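Local coordinates for protein protease Do-like 2, chloroplastic (Arabidopsis thaliana, PDB 4FLN) that works as a chloroplast serine protease that makes the primary cut in photodamaged D1 protein of photosystem II, at residues K248-G256 with Q351-H359. Numbering follows the deposited sequence.
Sequences KYTGYPCLG and QVVLRPRVH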
# COMPACT_ATOMS: atom_id res chain seq x y z
N LYS B 248 31.14 -28.45 -25.55
CA LYS B 248 30.54 -27.13 -25.32
C LYS B 248 29.02 -27.28 -25.37
O LYS B 248 28.50 -28.28 -25.85
CB LYS B 248 31.02 -26.10 -26.34
CG LYS B 248 30.50 -26.33 -27.75
CD LYS B 248 31.06 -25.30 -28.71
CE LYS B 248 30.53 -25.49 -30.13
NZ LYS B 248 31.13 -24.51 -31.09
N TYR B 249 28.31 -26.28 -24.87
CA TYR B 249 26.86 -26.39 -24.73
C TYR B 249 26.15 -26.00 -26.03
O TYR B 249 26.26 -24.88 -26.49
CB TYR B 249 26.39 -25.50 -23.57
CG TYR B 249 24.89 -25.42 -23.41
CD1 TYR B 249 24.18 -26.47 -22.85
CD2 TYR B 249 24.19 -24.29 -23.82
CE1 TYR B 249 22.82 -26.41 -22.70
CE2 TYR B 249 22.82 -24.22 -23.69
CZ TYR B 249 22.14 -25.29 -23.12
OH TYR B 249 20.77 -25.24 -22.96
N THR B 250 25.45 -26.96 -26.64
CA THR B 250 24.70 -26.70 -27.87
C THR B 250 23.20 -26.51 -27.66
O THR B 250 22.46 -26.24 -28.60
CB THR B 250 24.93 -27.81 -28.91
OG1 THR B 250 24.61 -29.08 -28.33
CG2 THR B 250 26.39 -27.82 -29.35
N GLY B 251 22.76 -26.69 -26.43
CA GLY B 251 21.37 -26.41 -26.08
C GLY B 251 20.34 -27.45 -26.47
O GLY B 251 20.66 -28.56 -26.89
N TYR B 252 19.08 -27.08 -26.30
CA TYR B 252 17.93 -27.93 -26.56
C TYR B 252 17.12 -27.39 -27.75
O TYR B 252 16.70 -26.23 -27.75
CB TYR B 252 17.06 -28.05 -25.30
CG TYR B 252 17.82 -28.56 -24.11
CD1 TYR B 252 17.63 -29.85 -23.64
CD2 TYR B 252 18.74 -27.75 -23.44
CE1 TYR B 252 18.32 -30.33 -22.53
CE2 TYR B 252 19.45 -28.22 -22.34
CZ TYR B 252 19.23 -29.51 -21.90
OH TYR B 252 19.92 -30.00 -20.81
N PRO B 253 16.93 -28.22 -28.78
CA PRO B 253 16.31 -27.71 -30.01
C PRO B 253 14.81 -27.45 -29.88
O PRO B 253 14.16 -27.95 -28.97
CB PRO B 253 16.59 -28.83 -31.02
CG PRO B 253 16.68 -30.05 -30.20
CD PRO B 253 17.24 -29.66 -28.87
N CYS B 254 14.28 -26.64 -30.79
CA CYS B 254 12.84 -26.45 -30.91
C CYS B 254 12.41 -26.77 -32.34
O CYS B 254 13.23 -26.77 -33.27
CB CYS B 254 12.44 -25.02 -30.54
SG CYS B 254 12.89 -23.79 -31.78
N LEU B 255 11.13 -27.05 -32.51
CA LEU B 255 10.59 -27.41 -33.81
C LEU B 255 10.37 -26.18 -34.67
O LEU B 255 10.16 -26.30 -35.87
CB LEU B 255 9.27 -28.15 -33.63
CG LEU B 255 8.54 -28.56 -34.91
CD1 LEU B 255 9.47 -29.32 -35.89
CD2 LEU B 255 7.31 -29.39 -34.56
N GLY B 256 10.40 -25.00 -34.03
CA GLY B 256 10.26 -23.73 -34.72
C GLY B 256 8.87 -23.41 -35.25
O GLY B 256 8.73 -22.78 -36.30
N GLN B 351 10.88 -34.64 -43.11
CA GLN B 351 11.97 -34.55 -42.15
C GLN B 351 12.25 -33.08 -41.81
O GLN B 351 12.18 -32.22 -42.68
CB GLN B 351 13.25 -35.17 -42.70
CG GLN B 351 13.11 -36.60 -43.16
CD GLN B 351 14.42 -37.15 -43.68
OE1 GLN B 351 15.30 -37.54 -42.91
NE2 GLN B 351 14.57 -37.18 -45.01
N VAL B 352 12.58 -32.81 -40.55
CA VAL B 352 12.89 -31.46 -40.12
C VAL B 352 14.13 -31.41 -39.26
O VAL B 352 14.29 -32.20 -38.34
CB VAL B 352 11.75 -30.85 -39.31
CG1 VAL B 352 12.06 -29.40 -39.00
CG2 VAL B 352 10.44 -30.95 -40.07
N VAL B 353 15.03 -30.48 -39.57
CA VAL B 353 16.17 -30.25 -38.71
C VAL B 353 15.70 -29.43 -37.51
O VAL B 353 14.95 -28.47 -37.68
CB VAL B 353 17.31 -29.48 -39.42
CG1 VAL B 353 18.48 -29.26 -38.47
CG2 VAL B 353 17.75 -30.21 -40.68
N LEU B 354 16.14 -29.82 -36.32
CA LEU B 354 15.78 -29.10 -35.11
C LEU B 354 16.96 -28.31 -34.55
O LEU B 354 17.99 -28.87 -34.21
CB LEU B 354 15.30 -30.07 -34.04
CG LEU B 354 14.37 -31.17 -34.55
CD1 LEU B 354 14.06 -32.16 -33.43
CD2 LEU B 354 13.11 -30.55 -35.10
N ARG B 355 16.81 -26.99 -34.46
CA ARG B 355 17.83 -26.19 -33.81
C ARG B 355 17.25 -25.41 -32.65
O ARG B 355 16.03 -25.22 -32.58
CB ARG B 355 18.53 -25.27 -34.83
CG ARG B 355 19.30 -26.03 -35.89
CD ARG B 355 20.73 -25.52 -36.03
NE ARG B 355 21.71 -26.43 -35.43
CZ ARG B 355 22.57 -27.17 -36.12
NH1 ARG B 355 22.59 -27.11 -37.44
NH2 ARG B 355 23.42 -27.97 -35.49
N PRO B 356 18.11 -24.99 -31.71
CA PRO B 356 17.69 -24.17 -30.58
C PRO B 356 17.03 -22.89 -31.06
O PRO B 356 17.38 -22.40 -32.13
CB PRO B 356 19.00 -23.86 -29.85
CG PRO B 356 20.09 -24.29 -30.77
CD PRO B 356 19.53 -25.35 -31.63
N ARG B 357 16.09 -22.37 -30.29
CA ARG B 357 15.37 -21.17 -30.68
C ARG B 357 16.32 -20.01 -30.94
O ARG B 357 17.30 -19.83 -30.22
CB ARG B 357 14.37 -20.78 -29.59
CG ARG B 357 13.19 -20.00 -30.11
CD ARG B 357 11.91 -20.41 -29.40
NE ARG B 357 10.74 -19.89 -30.08
CZ ARG B 357 10.23 -18.68 -29.88
NH1 ARG B 357 10.81 -17.87 -29.00
NH2 ARG B 357 9.16 -18.27 -30.54
N VAL B 358 16.02 -19.23 -31.98
CA VAL B 358 16.74 -17.99 -32.28
C VAL B 358 15.93 -16.80 -31.75
O VAL B 358 14.85 -16.48 -32.26
CB VAL B 358 16.95 -17.83 -33.80
CG1 VAL B 358 17.54 -16.46 -34.13
CG2 VAL B 358 17.83 -18.94 -34.33
N HIS B 359 16.45 -16.13 -30.72
CA HIS B 359 15.72 -15.05 -30.07
C HIS B 359 16.12 -13.67 -30.58
O HIS B 359 17.23 -13.20 -30.31
CB HIS B 359 15.96 -15.11 -28.56
CG HIS B 359 15.26 -16.23 -27.88
ND1 HIS B 359 13.93 -16.17 -27.51
CD2 HIS B 359 15.71 -17.44 -27.46
CE1 HIS B 359 13.59 -17.30 -26.92
NE2 HIS B 359 14.65 -18.09 -26.87
O HOH W 1 15.02 -23.92 -27.83
O HOH W 2 14.27 -25.04 -35.11
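In Leu255, chi1 178° sets CG anti to the backbone N, and chi2 51° then turns CD1 to Leu354 and Val352, although CB leaves the backbone away from them. Leu255 CD1 lies 3.9 Å from Leu354 CD2 and 4.0 Å from Val352 CG1. The Leu255 and Val352 side chains cross at about a right angle. Ile339 of strand 336-343 also packs on both of these residues. Pro253 lays its CB against Leu354 CB, at 3.5 Å.

Cys254 SG sits between its backbone N and carbonyl carbon. Cys254 SG thus lies alongside the chain at Arg357, 3.8 Å from Arg357 CA and near Arg357 CB. The backbones share one direct hydrogen bond, from Cys254 N to Arg355 O at 2.9 Å. It is straight at the hydrogen, but the donor stands 53° out of the carbonyl plane. Two waters add links. Water 1 donates to Tyr252 O, at 2.9 Å, and accepts from Arg357 N. Water 2 bridges Cys254 O and Arg355 N in the same way.

The contact joins the loop leading from helix 233-246 into strand 257-261 to the chain leaving the first PDZ domain. Arg357 NE forms a salt bridge with Glu285, and its guanidinium makes a cation-pi contact with an aromatic side chain of the bound peptide. The backbones of Pro253 and Leu255 are hydrogen-bonded to the peptide. This is consistent with the carboxylate-binding loop of a PDZ domain, which in other members carries a Gly-Leu-Gly-Phe-like motif. Apolar contacts and few, partly water-borne polar links hold the loop, while a charged arginine reaches the ligand.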